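Local coordinates for protein terminal oxygenase component of carbazole 1,9a-dioxygenase (Nocardioides aromaticivorans, PDB 3GCF) that probably catalyses ring dioxygenation of carbazole at a mononuclear iron, using electrons passed through its Rieske [2Fe-2S] cluster, at residues N33-A38 / H149-D154; Q136-V141 / P157-E162; N183-T188 / M364-W369; P271-V276 / Y287-P292. All coordinates share one frame; numbering follows the deposited sequence.

Interaction 1: residues N33-A38 / H149-D154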
loop_
_atom_site.group_PDB
_atom_site.type_symbol
_atom_site.label_atom_id
_atom_site.label_comp_id
_atom_site.label_asym_id
_atom_site.label_seq_id
_atom_site.Cartn_x
_atom_site.Cartn_y
_atom_site.Cartn_z
ATOM N N ASN A 33 -28.104 5.558 -12.416
ATOM C CA ASN A 33 -29.354 5.774 -13.128
ATOM C C ASN A 33 -29.349 7.255 -13.503
ATOM O O ASN A 33 -30.367 7.942 -13.463
ATOM C CB ASN A 33 -30.569 5.415 -12.270
ATOM C CG ASN A 33 -30.828 3.911 -12.238
ATOM O OD1 ASN A 33 -30.600 3.211 -13.229
ATOM N ND2 ASN A 33 -31.311 3.413 -11.108
ATOM N N HIS A 34 -28.155 7.726 -13.861
ATOM C CA HIS A 34 -27.906 9.099 -14.280
ATOM C C HIS A 34 -26.808 9.060 -15.336
ATOM O O HIS A 34 -26.023 8.111 -15.395
ATOM C CB HIS A 34 -27.384 9.951 -13.112
ATOM C CG HIS A 34 -28.436 10.379 -12.136
ATOM N ND1 HIS A 34 -29.331 11.393 -12.404
ATOM C CD2 HIS A 34 -28.723 9.943 -10.886
ATOM C CE1 HIS A 34 -30.123 11.564 -11.360
ATOM N NE2 HIS A 34 -29.775 10.697 -10.425
ATOM N N TRP A 35 -26.760 10.089 -16.171
ATOM C CA TRP A 35 -25.712 10.195 -17.169
ATOM C C TRP A 35 -24.510 10.805 -16.446
ATOM O O TRP A 35 -24.676 11.644 -15.553
ATOM C CB TRP A 35 -26.125 11.131 -18.303
ATOM C CG TRP A 35 -27.161 10.588 -19.231
ATOM C CD1 TRP A 35 -28.511 10.785 -19.166
ATOM C CD2 TRP A 35 -26.928 9.780 -20.390
ATOM N NE1 TRP A 35 -29.133 10.157 -20.220
ATOM C CE2 TRP A 35 -28.185 9.529 -20.985
ATOM C CE3 TRP A 35 -25.775 9.243 -20.986
ATOM C CZ2 TRP A 35 -28.324 8.763 -22.151
ATOM C CZ3 TRP A 35 -25.914 8.480 -22.147
ATOM C CH2 TRP A 35 -27.182 8.250 -22.716
ATOM N N HIS A 36 -23.310 10.378 -16.826
ATOM C CA HIS A 36 -22.070 10.892 -16.242
ATOM C C HIS A 36 -21.033 10.997 -17.357
ATOM O O HIS A 36 -20.983 10.145 -18.237
ATOM C CB HIS A 36 -21.528 9.934 -15.171
ATOM C CG HIS A 36 -22.324 9.915 -13.904
ATOM N ND1 HIS A 36 -22.268 10.931 -12.974
ATOM C CD2 HIS A 36 -23.182 8.993 -13.404
ATOM C CE1 HIS A 36 -23.057 10.636 -11.955
ATOM N NE2 HIS A 36 -23.624 9.466 -12.191
ATOM N N PRO A 37 -20.203 12.051 -17.344
ATOM C CA PRO A 37 -19.190 12.174 -18.397
ATOM C C PRO A 37 -18.100 11.124 -18.191
ATOM O O PRO A 37 -17.758 10.791 -17.056
ATOM C CB PRO A 37 -18.668 13.598 -18.209
ATOM C CG PRO A 37 -18.843 13.830 -16.730
ATOM C CD PRO A 37 -20.208 13.239 -16.473
ATOM N N ALA A 38 -17.558 10.605 -19.287
ATOM C CA ALA A 38 -16.510 9.593 -19.217
ATOM C C ALA A 38 -15.207 10.112 -19.808
ATOM O O ALA A 38 -14.120 9.801 -19.327
ATOM C CB ALA A 38 -16.946 8.336 -19.973
ATOM N N HIS A 149 -32.818 8.116 -19.536
ATOM C CA HIS A 149 -33.773 9.199 -19.716
ATOM C C HIS A 149 -32.995 10.271 -20.480
ATOM O O HIS A 149 -31.827 10.071 -20.808
ATOM C CB HIS A 149 -34.251 9.742 -18.366
ATOM C CG HIS A 149 -33.143 9.992 -17.389
ATOM N ND1 HIS A 149 -32.819 9.100 -16.389
ATOM C CD2 HIS A 149 -32.253 11.008 -17.290
ATOM C CE1 HIS A 149 -31.776 9.556 -15.717
ATOM N NE2 HIS A 149 -31.413 10.711 -16.246
ATOM N N ALA A 150 -33.635 11.401 -20.759
ATOM C CA ALA A 150 -32.994 12.480 -21.500
ATOM C C ALA A 150 -31.738 12.994 -20.807
ATOM O O ALA A 150 -31.743 13.249 -19.604
ATOM C CB ALA A 150 -33.978 13.628 -21.703
ATOM N N LEU A 151 -30.669 13.151 -21.585
ATOM C CA LEU A 151 -29.393 13.641 -21.076
ATOM C C LEU A 151 -29.545 14.989 -20.370
ATOM O O LEU A 151 -28.909 15.235 -19.343
ATOM C CB LEU A 151 -28.388 13.785 -22.232
ATOM C CG LEU A 151 -27.028 14.417 -21.908
ATOM C CD1 LEU A 151 -26.309 13.561 -20.884
ATOM C CD2 LEU A 151 -26.188 14.555 -23.175
ATOM N N SER A 152 -30.391 15.852 -20.928
ATOM C CA SER A 152 -30.627 17.191 -20.387
ATOM C C SER A 152 -31.093 17.190 -18.943
ATOM O O SER A 152 -30.984 18.199 -18.249
ATOM C CB SER A 152 -31.661 17.930 -21.239
ATOM O OG SER A 152 -32.926 17.298 -21.157
ATOM N N GLU A 153 -31.621 16.063 -18.492
ATOM C CA GLU A 153 -32.103 15.960 -17.126
ATOM C C GLU A 153 -30.979 15.851 -16.098
ATOM O O GLU A 153 -31.207 16.053 -14.903
ATOM C CB GLU A 153 -33.049 14.757 -17.003
ATOM C CG GLU A 153 -34.441 15.017 -17.573
ATOM C CD GLU A 153 -35.336 13.791 -17.542
ATOM O OE1 GLU A 153 -35.296 13.032 -16.552
ATOM O OE2 GLU A 153 -36.096 13.591 -18.510
ATOM N N ASP A 154 -29.768 15.540 -16.564
ATOM C CA ASP A 154 -28.617 15.392 -15.678
ATOM C C ASP A 154 -27.539 16.440 -15.909
ATOM O O ASP A 154 -26.371 16.229 -15.571
ATOM C CB ASP A 154 -28.000 13.997 -15.832
ATOM C CG ASP A 154 -28.935 12.895 -15.382
ATOM O OD1 ASP A 154 -29.692 13.118 -14.410
ATOM O OD2 ASP A 154 -28.905 11.802 -15.987
HETATM O O HOH W 1 -23.927 14.353 -15.263
#

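Interaction 2: residues Q136-V141 / P157-E162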
loop_
_atom_site.group_PDB
_atom_site.type_symbol
_atom_site.label_atom_id
_atom_site.label_comp_id
_atom_site.label_asym_id
_atom_site.label_seq_id
_atom_site.Cartn_x
_atom_site.Cartn_y
_atom_site.Cartn_z
ATOM N N GLN A 136 -21.657 18.453 -26.818
ATOM C CA GLN A 136 -20.735 19.542 -26.548
ATOM C C GLN A 136 -19.314 19.023 -26.382
ATOM O O GLN A 136 -18.573 19.486 -25.514
ATOM C CB GLN A 136 -21.176 20.297 -25.290
ATOM C CG GLN A 136 -22.612 20.796 -25.358
ATOM C CD GLN A 136 -22.802 21.918 -26.368
ATOM O OE1 GLN A 136 -22.313 21.851 -27.493
ATOM N NE2 GLN A 136 -23.529 22.953 -25.967
ATOM N N GLY A 137 -18.942 18.055 -27.216
ATOM C CA GLY A 137 -17.606 17.496 -27.162
ATOM C C GLY A 137 -17.343 16.587 -25.978
ATOM O O GLY A 137 -16.204 16.162 -25.756
ATOM N N VAL A 138 -18.386 16.272 -25.217
ATOM C CA VAL A 138 -18.218 15.405 -24.060
ATOM C C VAL A 138 -18.925 14.069 -24.221
ATOM O O VAL A 138 -20.085 14.010 -24.626
ATOM C CB VAL A 138 -18.732 16.075 -22.766
ATOM C CG1 VAL A 138 -18.512 15.153 -21.583
ATOM C CG2 VAL A 138 -18.004 17.393 -22.544
ATOM N N VAL A 139 -18.210 12.996 -23.900
ATOM C CA VAL A 139 -18.759 11.654 -23.988
ATOM C C VAL A 139 -19.458 11.293 -22.687
ATOM O O VAL A 139 -18.808 11.141 -21.653
ATOM C CB VAL A 139 -17.652 10.611 -24.243
ATOM C CG1 VAL A 139 -18.248 9.205 -24.211
ATOM C CG2 VAL A 139 -16.977 10.883 -25.585
ATOM N N PHE A 140 -20.780 11.163 -22.740
ATOM C CA PHE A 140 -21.563 10.805 -21.564
ATOM C C PHE A 140 -21.952 9.336 -21.651
ATOM O O PHE A 140 -22.217 8.816 -22.737
ATOM C CB PHE A 140 -22.823 11.671 -21.475
ATOM C CG PHE A 140 -22.546 13.120 -21.182
ATOM C CD1 PHE A 140 -22.326 13.550 -19.877
ATOM C CD2 PHE A 140 -22.471 14.051 -22.216
ATOM C CE1 PHE A 140 -22.034 14.887 -19.604
ATOM C CE2 PHE A 140 -22.179 15.395 -21.954
ATOM C CZ PHE A 140 -21.958 15.814 -20.644
ATOM N N VAL A 141 -21.970 8.673 -20.501
ATOM C CA VAL A 141 -22.327 7.265 -20.418
ATOM C C VAL A 141 -23.419 7.116 -19.365
ATOM O O VAL A 141 -23.342 7.723 -18.295
ATOM C CB VAL A 141 -21.112 6.408 -19.989
ATOM C CG1 VAL A 141 -21.518 4.950 -19.879
ATOM C CG2 VAL A 141 -19.976 6.571 -20.987
ATOM N N PRO A 157 -28.810 23.842 -16.355
ATOM C CA PRO A 157 -29.419 24.548 -17.486
ATOM C C PRO A 157 -28.341 25.355 -18.206
ATOM O O PRO A 157 -27.425 25.880 -17.571
ATOM C CB PRO A 157 -30.455 25.452 -16.816
ATOM C CG PRO A 157 -30.835 24.685 -15.580
ATOM C CD PRO A 157 -29.497 24.166 -15.092
ATOM N N GLY A 158 -28.445 25.442 -19.529
ATOM C CA GLY A 158 -27.476 26.198 -20.300
ATOM C C GLY A 158 -26.323 25.395 -20.880
ATOM O O GLY A 158 -25.693 25.829 -21.843
ATOM N N PHE A 159 -26.032 24.230 -20.307
ATOM C CA PHE A 159 -24.926 23.414 -20.803
ATOM C C PHE A 159 -25.098 23.019 -22.271
ATOM O O PHE A 159 -24.145 23.061 -23.051
ATOM C CB PHE A 159 -24.770 22.154 -19.943
ATOM C CG PHE A 159 -23.551 21.327 -20.283
ATOM C CD1 PHE A 159 -23.569 20.427 -21.354
ATOM C CD2 PHE A 159 -22.377 21.456 -19.535
ATOM C CE1 PHE A 159 -22.437 19.668 -21.677
ATOM C CE2 PHE A 159 -21.241 20.703 -19.849
ATOM C CZ PHE A 159 -21.272 19.805 -20.927
ATOM N N LEU A 160 -26.316 22.647 -22.648
ATOM C CA LEU A 160 -26.581 22.229 -24.015
ATOM C C LEU A 160 -26.901 23.359 -24.998
ATOM O O LEU A 160 -27.357 23.086 -26.110
ATOM C CB LEU A 160 -27.719 21.205 -24.026
ATOM C CG LEU A 160 -27.450 19.930 -23.216
ATOM C CD1 LEU A 160 -28.742 19.121 -23.081
ATOM C CD2 LEU A 160 -26.347 19.108 -23.886
ATOM N N ASP A 161 -26.659 24.614 -24.612
ATOM C CA ASP A 161 -26.945 25.739 -25.511
ATOM C C ASP A 161 -26.262 25.546 -26.859
ATOM O O ASP A 161 -25.044 25.366 -26.933
ATOM C CB ASP A 161 -26.504 27.068 -24.891
ATOM C CG ASP A 161 -27.441 27.541 -23.795
ATOM O OD1 ASP A 161 -28.453 26.854 -23.541
ATOM O OD2 ASP A 161 -27.170 28.599 -23.186
ATOM N N GLU A 162 -27.054 25.600 -27.923
ATOM C CA GLU A 162 -26.556 25.395 -29.276
ATOM C C GLU A 162 -25.657 26.511 -29.802
ATOM O O GLU A 162 -24.847 26.283 -30.700
ATOM C CB GLU A 162 -27.733 25.202 -30.245
ATOM C CG GLU A 162 -28.937 24.479 -29.637
ATOM C CD GLU A 162 -29.991 25.443 -29.075
ATOM O OE1 GLU A 162 -30.785 25.988 -29.881
ATOM O OE2 GLU A 162 -30.023 25.662 -27.839
#

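Interaction 3: residues N183-T188 / M364-W369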
loop_
_atom_site.group_PDB
_atom_site.type_symbol
_atom_site.label_atom_id
_atom_site.label_comp_id
_atom_site.label_asym_id
_atom_site.label_seq_id
_atom_site.Cartn_x
_atom_site.Cartn_y
_atom_site.Cartn_z
ATOM N N ASN A 183 -16.724 20.966 -2.551
ATOM C CA ASN A 183 -15.601 21.895 -2.630
ATOM C C ASN A 183 -15.890 22.888 -3.755
ATOM O O ASN A 183 -15.451 24.038 -3.718
ATOM C CB ASN A 183 -14.298 21.140 -2.914
ATOM C CG ASN A 183 -13.216 22.036 -3.503
ATOM O OD1 ASN A 183 -12.926 21.973 -4.697
ATOM N ND2 ASN A 183 -12.617 22.875 -2.668
ATOM N N GLY A 184 -16.633 22.431 -4.756
ATOM C CA GLY A 184 -16.989 23.303 -5.862
ATOM C C GLY A 184 -18.113 24.242 -5.458
ATOM O O GLY A 184 -18.068 25.431 -5.755
ATOM N N PHE A 185 -19.108 23.703 -4.760
ATOM C CA PHE A 185 -20.283 24.457 -4.312
ATOM C C PHE A 185 -20.098 24.975 -2.882
ATOM O O PHE A 185 -20.925 24.714 -2.007
ATOM C CB PHE A 185 -21.508 23.535 -4.373
ATOM C CG PHE A 185 -22.825 24.250 -4.277
ATOM C CD1 PHE A 185 -23.127 25.305 -5.132
ATOM C CD2 PHE A 185 -23.776 23.853 -3.343
ATOM C CE1 PHE A 185 -24.353 25.954 -5.056
ATOM C CE2 PHE A 185 -25.008 24.498 -3.260
ATOM C CZ PHE A 185 -25.298 25.548 -4.117
ATOM N N ASP A 186 -19.015 25.712 -2.654
ATOM C CA ASP A 186 -18.694 26.245 -1.332
ATOM C C ASP A 186 -18.361 27.718 -1.535
ATOM O O ASP A 186 -17.377 28.039 -2.196
ATOM C CB ASP A 186 -17.488 25.485 -0.775
ATOM C CG ASP A 186 -17.139 25.887 0.638
ATOM O OD1 ASP A 186 -17.085 27.101 0.919
ATOM O OD2 ASP A 186 -16.899 24.982 1.464
ATOM N N THR A 187 -19.168 28.609 -0.961
ATOM C CA THR A 187 -18.970 30.043 -1.160
ATOM C C THR A 187 -17.923 30.768 -0.309
ATOM O O THR A 187 -17.651 31.949 -0.543
ATOM C CB THR A 187 -20.314 30.806 -1.043
ATOM O OG1 THR A 187 -20.764 30.787 0.314
ATOM C CG2 THR A 187 -21.374 30.152 -1.922
ATOM N N THR A 188 -17.331 30.087 0.668
ATOM C CA THR A 188 -16.305 30.733 1.480
ATOM C C THR A 188 -14.931 30.058 1.380
ATOM O O THR A 188 -13.948 30.570 1.910
ATOM C CB THR A 188 -16.726 30.836 2.972
ATOM O OG1 THR A 188 -16.932 29.527 3.518
ATOM C CG2 THR A 188 -18.005 31.646 3.099
ATOM N N MET A 364 -25.048 26.249 4.431
ATOM C CA MET A 364 -26.437 25.878 4.201
ATOM C C MET A 364 -26.728 25.522 2.749
ATOM O O MET A 364 -27.611 24.711 2.478
ATOM C CB MET A 364 -27.382 26.992 4.661
ATOM C CG MET A 364 -27.426 27.153 6.175
ATOM S SD MET A 364 -27.775 25.578 7.023
ATOM C CE MET A 364 -26.144 25.193 7.785
ATOM N N CYS A 365 -26.003 26.118 1.807
ATOM C CA CYS A 365 -26.258 25.779 0.416
ATOM C C CYS A 365 -25.848 24.322 0.193
ATOM O O CYS A 365 -26.475 23.606 -0.584
ATOM C CB CYS A 365 -25.514 26.720 -0.546
ATOM S SG CYS A 365 -23.705 26.704 -0.504
ATOM N N ILE A 366 -24.813 23.879 0.900
ATOM C CA ILE A 366 -24.361 22.499 0.775
ATOM C C ILE A 366 -25.378 21.577 1.449
ATOM O O ILE A 366 -25.644 20.475 0.970
ATOM C CB ILE A 366 -22.964 22.311 1.412
ATOM C CG1 ILE A 366 -21.918 23.023 0.549
ATOM C CG2 ILE A 366 -22.633 20.822 1.547
ATOM C CD1 ILE A 366 -20.539 23.061 1.164
ATOM N N VAL A 367 -25.952 22.036 2.556
ATOM C CA VAL A 367 -26.954 21.248 3.262
ATOM C C VAL A 367 -28.186 21.055 2.381
ATOM O O VAL A 367 -28.773 19.976 2.358
ATOM C CB VAL A 367 -27.384 21.922 4.584
ATOM C CG1 VAL A 367 -28.587 21.189 5.179
ATOM C CG2 VAL A 367 -26.225 21.916 5.564
ATOM N N LYS A 368 -28.579 22.101 1.661
ATOM C CA LYS A 368 -29.739 22.008 0.776
ATOM C C LYS A 368 -29.443 21.027 -0.347
ATOM O O LYS A 368 -30.323 20.281 -0.774
ATOM C CB LYS A 368 -30.087 23.375 0.179
ATOM C CG LYS A 368 -30.642 24.365 1.182
ATOM C CD LYS A 368 -30.974 25.684 0.515
ATOM C CE LYS A 368 -31.304 26.747 1.552
ATOM N NZ LYS A 368 -32.448 26.327 2.392
ATOM N N TRP A 369 -28.200 21.041 -0.824
ATOM C CA TRP A 369 -27.776 20.138 -1.890
ATOM C C TRP A 369 -27.802 18.684 -1.418
ATOM O O TRP A 369 -28.255 17.801 -2.142
ATOM C CB TRP A 369 -26.368 20.519 -2.387
ATOM C CG TRP A 369 -25.508 19.343 -2.786
ATOM C CD1 TRP A 369 -24.470 18.810 -2.073
ATOM C CD2 TRP A 369 -25.659 18.516 -3.950
ATOM N NE1 TRP A 369 -23.970 17.702 -2.715
ATOM C CE2 TRP A 369 -24.682 17.497 -3.869
ATOM C CE3 TRP A 369 -26.528 18.534 -5.050
ATOM C CZ2 TRP A 369 -24.550 16.500 -4.847
ATOM C CZ3 TRP A 369 -26.397 17.538 -6.025
ATOM C CH2 TRP A 369 -25.416 16.537 -5.912
#

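Interaction 4: residues P271-V276 / Y287-P292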
loop_
_atom_site.group_PDB
_atom_site.type_symbol
_atom_site.label_atom_id
_atom_site.label_comp_id
_atom_site.label_asym_id
_atom_site.label_seq_id
_atom_site.Cartn_x
_atom_site.Cartn_y
_atom_site.Cartn_z
ATOM N N PRO A 271 -26.712 14.798 -11.231
ATOM C CA PRO A 271 -26.211 13.988 -10.117
ATOM C C PRO A 271 -25.042 14.595 -9.342
ATOM O O PRO A 271 -24.490 13.951 -8.448
ATOM C CB PRO A 271 -25.829 12.681 -10.801
ATOM C CG PRO A 271 -25.281 13.166 -12.107
ATOM C CD PRO A 271 -26.296 14.220 -12.524
ATOM N N GLY A 272 -24.671 15.829 -9.683
ATOM C CA GLY A 272 -23.572 16.499 -9.003
ATOM C C GLY A 272 -22.705 17.258 -9.990
ATOM O O GLY A 272 -21.537 16.918 -10.198
ATOM N N VAL A 273 -23.281 18.293 -10.597
ATOM C CA VAL A 273 -22.592 19.091 -11.605
ATOM C C VAL A 273 -22.646 20.571 -11.243
ATOM O O VAL A 273 -23.723 21.133 -11.035
ATOM C CB VAL A 273 -23.244 18.873 -12.995
ATOM C CG1 VAL A 273 -22.424 19.561 -14.091
ATOM C CG2 VAL A 273 -23.366 17.377 -13.271
ATOM N N LEU A 274 -21.475 21.196 -11.173
ATOM C CA LEU A 274 -21.374 22.605 -10.820
ATOM C C LEU A 274 -21.454 23.523 -12.034
ATOM O O LEU A 274 -21.096 23.139 -13.155
ATOM C CB LEU A 274 -20.047 22.873 -10.102
ATOM C CG LEU A 274 -19.912 24.173 -9.299
ATOM C CD1 LEU A 274 -20.617 23.992 -7.968
ATOM C CD2 LEU A 274 -18.436 24.503 -9.054
ATOM N N LYS A 275 -21.926 24.740 -11.793
ATOM C CA LYS A 275 -22.020 25.760 -12.824
ATOM C C LYS A 275 -21.638 27.092 -12.169
ATOM O O LYS A 275 -22.314 27.557 -11.254
ATOM C CB LYS A 275 -23.443 25.843 -13.390
ATOM C CG LYS A 275 -23.585 26.867 -14.512
ATOM C CD LYS A 275 -25.027 27.031 -14.983
ATOM C CE LYS A 275 -25.100 28.036 -16.131
ATOM N NZ LYS A 275 -26.490 28.227 -16.635
ATOM N N VAL A 276 -20.539 27.680 -12.631
ATOM C CA VAL A 276 -20.055 28.957 -12.108
ATOM C C VAL A 276 -20.270 29.948 -13.235
ATOM O O VAL A 276 -19.659 29.844 -14.306
ATOM C CB VAL A 276 -18.567 28.875 -11.740
ATOM C CG1 VAL A 276 -18.149 30.113 -10.953
ATOM C CG2 VAL A 276 -18.319 27.609 -10.918
ATOM N N TYR A 287 -18.162 24.694 -15.910
ATOM C CA TYR A 287 -18.923 23.552 -15.428
ATOM C C TYR A 287 -17.938 22.563 -14.822
ATOM O O TYR A 287 -16.801 22.447 -15.283
ATOM C CB TYR A 287 -19.668 22.878 -16.586
ATOM C CG TYR A 287 -20.742 23.734 -17.224
ATOM C CD1 TYR A 287 -21.986 23.904 -16.609
ATOM C CD2 TYR A 287 -20.512 24.385 -18.438
ATOM C CE1 TYR A 287 -22.983 24.706 -17.194
ATOM C CE2 TYR A 287 -21.499 25.189 -19.031
ATOM C CZ TYR A 287 -22.728 25.342 -18.404
ATOM O OH TYR A 287 -23.697 26.134 -18.985
ATOM N N GLU A 288 -18.367 21.855 -13.786
ATOM C CA GLU A 288 -17.510 20.871 -13.154
ATOM C C GLU A 288 -18.295 19.616 -12.830
ATOM O O GLU A 288 -19.444 19.685 -12.379
ATOM C CB GLU A 288 -16.885 21.433 -11.870
ATOM C CG GLU A 288 -16.116 22.738 -12.062
ATOM C CD GLU A 288 -15.167 23.041 -10.914
ATOM O OE1 GLU A 288 -15.454 22.646 -9.762
ATOM O OE2 GLU A 288 -14.132 23.690 -11.166
ATOM N N PHE A 289 -17.674 18.468 -13.087
ATOM C CA PHE A 289 -18.282 17.173 -12.795
ATOM C C PHE A 289 -17.319 16.462 -11.851
ATOM O O PHE A 289 -16.107 16.688 -11.904
ATOM C CB PHE A 289 -18.454 16.336 -14.066
ATOM C CG PHE A 289 -19.323 16.978 -15.114
ATOM C CD1 PHE A 289 -18.852 18.042 -15.876
ATOM C CD2 PHE A 289 -20.603 16.495 -15.361
ATOM C CE1 PHE A 289 -19.645 18.612 -16.875
ATOM C CE2 PHE A 289 -21.403 17.058 -16.358
ATOM C CZ PHE A 289 -20.923 18.116 -17.115
ATOM N N TYR A 290 -17.857 15.608 -10.989
ATOM C CA TYR A 290 -17.035 14.884 -10.032
ATOM C C TYR A 290 -17.507 13.436 -10.035
ATOM O O TYR A 290 -18.123 12.968 -9.086
ATOM C CB TYR A 290 -17.192 15.510 -8.640
ATOM C CG TYR A 290 -17.217 17.036 -8.648
ATOM C CD1 TYR A 290 -18.389 17.730 -8.938
ATOM C CD2 TYR A 290 -16.066 17.780 -8.370
ATOM C CE1 TYR A 290 -18.424 19.130 -8.949
ATOM C CE2 TYR A 290 -16.085 19.181 -8.379
ATOM C CZ TYR A 290 -17.273 19.849 -8.668
ATOM O OH TYR A 290 -17.317 21.230 -8.659
ATOM N N VAL A 291 -17.210 12.735 -11.121
ATOM C CA VAL A 291 -17.638 11.355 -11.292
ATOM C C VAL A 291 -16.851 10.382 -10.429
ATOM O O VAL A 291 -15.630 10.301 -10.517
ATOM C CB VAL A 291 -17.529 10.934 -12.773
ATOM C CG1 VAL A 291 -18.244 9.600 -12.999
ATOM C CG2 VAL A 291 -18.130 12.023 -13.660
ATOM N N PRO A 292 -17.549 9.628 -9.575
ATOM C CA PRO A 292 -16.866 8.666 -8.708
ATOM C C PRO A 292 -16.091 7.629 -9.526
ATOM O O PRO A 292 -16.571 7.152 -10.553
ATOM C CB PRO A 292 -18.015 8.015 -7.928
ATOM C CG PRO A 292 -19.119 9.028 -7.997
ATOM C CD PRO A 292 -19.009 9.552 -9.397
HETATM O O HOH W 2 -20.521 14.701 -11.234
#

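Interaction 1: residues N33-A38 / H149-D154
Asp-154 turns its carboxylate onto His-34 and Trp-35 of the Rieske-domain sheet, where edge strand 34-40 begins with a G1 beta bulge: Asn-33 and His-34 both face Ile-143. The His-34 side chain crosses that of Asp-154 at about a right angle, and its ND1 gives a 2.7 Å hydrogen bond to Asp-154 OD1, the acceptor lying nearly in the imidazole plane. Asp-154 OD2 takes two donors from opposite faces of the carboxylate, Trp-35 N at 2.8 Å and His-149 NE2 at 2.7 Å. Three N-H groups thus grip this buried carboxylate from above and below its plane, fix its rotation and are likely to stabilise a negative charge. An alanine here would probably leave all three donors without their acceptor and the His-149 ring free to turn. His-149 reaches back to its own loop's aspartate because CG sits in the crowded position between backbone N and carbonyl carbon (chi1 47°). Its face meets an edge of the Trp-35 indole in an offset edge-to-face pair, planes 89° apart. Leu-151, in the short 3-10 segment 151-153, lays CD1 over one face of the five-membered ring, 3.5 Å from Trp-35 CG, a CH-pi contact well suited to a branched aliphatic chain. Tryptophan adds a donor at its rim that phenylalanine lacks: Trp-35 NE1 bonds His-149 O at 2.8 Å, almost straight at 176° and exactly in the indole plane.

Interaction 2: residues Q136-V141 / P157-E162
Gln-136 sends its amide nitrogen between two carbonyls of the loop 157-162. The bond from Gln-136 NE2 to Phe-159 O is 3.0 Å long and fairly straight (164°), meeting a lone pair in the carbonyl plane; the one to Asp-161 O, also 3.0 Å, is more bent and comes from above that carbonyl's plane. Glutamine suits the place because one primary amide can serve two acceptors, and a bend at chi2 (-69°) swings it there. An alanine here would probably leave both carbonyls without this donor and open a gap beside the Phe-159 ring. The glutamine chain and that ring run antiparallel alongside each other, Gln-136 CG 3.9 Å from Phe-159 CE1. Phe-140 meets Phe-159 tip to tip, Phe-140 CZ 4.0 Å from Phe-159 CE1, while Val-138 CG1 lies on one face of the Phe-140 ring. In the second shell, a type I turn from Gly-158 to Asp-161, closed by Asp-161 N to Gly-158 O at 3.2 Å, sets the two carbonyls within reach of one amide. Phe-140 packs on Trp-35 and Pro-37 of strand 34-40, Phe-159 on Leu-166 of strand 164-173 and edge-to-face on Tyr-287, joining the Rieske sheet to the catalytic-domain sheet.

Interaction 3: residues N183-T188 / M364-W369
The Phe-185 ring carries the sulfur of Cys-365 on one face, SG standing 4.1 Å from its centroid and 25° off the normal, and has Cys-365 O at an edge, in plane, 3.2 Å from Phe-185 CE2. This sulfur-aromatic contact joins the end of helix 177-184 to the start of helix 364-376 in the Bet v 1-like catalytic domain. Phe-185 is the first residue to leave the helical path, and its CG, anti to the backbone N (chi1 -165°), carries the ring to the second helix; Cys-365 CB then lies 3.5 Å from CE2. A small, polarisable thiol fits closely over such a ring. Beside it, Ile-366 CG1 lies 3.2 Å from Phe-185 O, a close contact of a methylene with a carbonyl oxygen. Val-229, Val-266 and Val-268 of the catalytic-domain sheet also touch the phenylalanine. The chain then runs to the iron: Asp-186 O accepts from ND1 of the iron ligand His-189, while OD2 bonds NE2 of His-99, a cluster ligand, of the second subunit, consistent with the aspartate that bridges the two metal centres in Rieske oxygenases. The other carboxylate oxygen closes an Asx turn, Asp-186 OD1 taking Thr-188 N at 3.0 Å nearly along its own C-O axis.

Interaction 4: residues P271-V276 / Y287-P292
Leu-274 and Glu-288 form the hydrogen-bonded pair of an antiparallel beta hairpin in the catalytic-domain sheet, Leu-274 N to Glu-288 O at 2.8 Å and Glu-288 N to Leu-274 O at 3.1 Å. Beyond the pair a water bridges the strands, giving a bond to Gly-272 O (2.6 Å) and accepting one from Tyr-290 N; on the other side Gly-272 and Val-273 form a classic beta bulge against Trp-269 of strand 265-269. A side chain on Gly-272 would, at its backbone angles, collide with the carbonyl oxygen of Pro-271, hence glycine.

Among polar side chains, Tyr-290 OH donates to the anti lone pair of Glu-288 OE1 at 2.6 Å, and OE2 receives Gln-286 and bonds Tyr-300, so several partners hold this buried carboxylate. The Glu-288 side chain lies about 7 Å from the iron ion, so this face borders the active site.

Among apolar contacts, Leu-274 runs parallel to Glu-288 on that face, its CD2 3.5 Å from Tyr-290 OH. On the other face Val-273 CG1 stands over the Phe-289 ring, 3.7 Å from its centroid and 17° off the normal, a CH-pi contact. Lys-275 stretches fully extended beside Tyr-287, CG 3.5 Å from CE1: its methylenes pack on the ring while NZ reaches Pro-157 O, and the tyrosine OH bonds Gln-305.

Strand 273-277 is flanked by 265-269 and 285-292, the latter pairing onward with 298-307. Val-181 of helix 177-184 packs on Tyr-290 from the Leu-274 and Glu-288 side, while Pro-37 of strand 34-40 meets Phe-289 on the opposite face.

How the interactions relate
Interactions 1 and 2 share the Rieske-domain sheet: neighbouring strands 34-40 and 138-143 bond through Ala-38 N to Val-139 O, 2.7 Å. Both lean on interaction 4, interaction 1 by Pro-37 CD against Phe-289 CD2 (3.5 Å) and interaction 2 by the bond from Lys-275 NZ to Pro-157 O (2.7 Å). Interaction 4 is nested in the chain loop that interaction 3 closes and touches it, Leu-274 CD2 lying 3.4 Å from Gly-184 O. The side chains of Asp-186 and Glu-288 each come within about 7 Å of the iron ion, so interactions 3 and 4 border the active site, whereas interactions 1 and 2 join the two domains away from it.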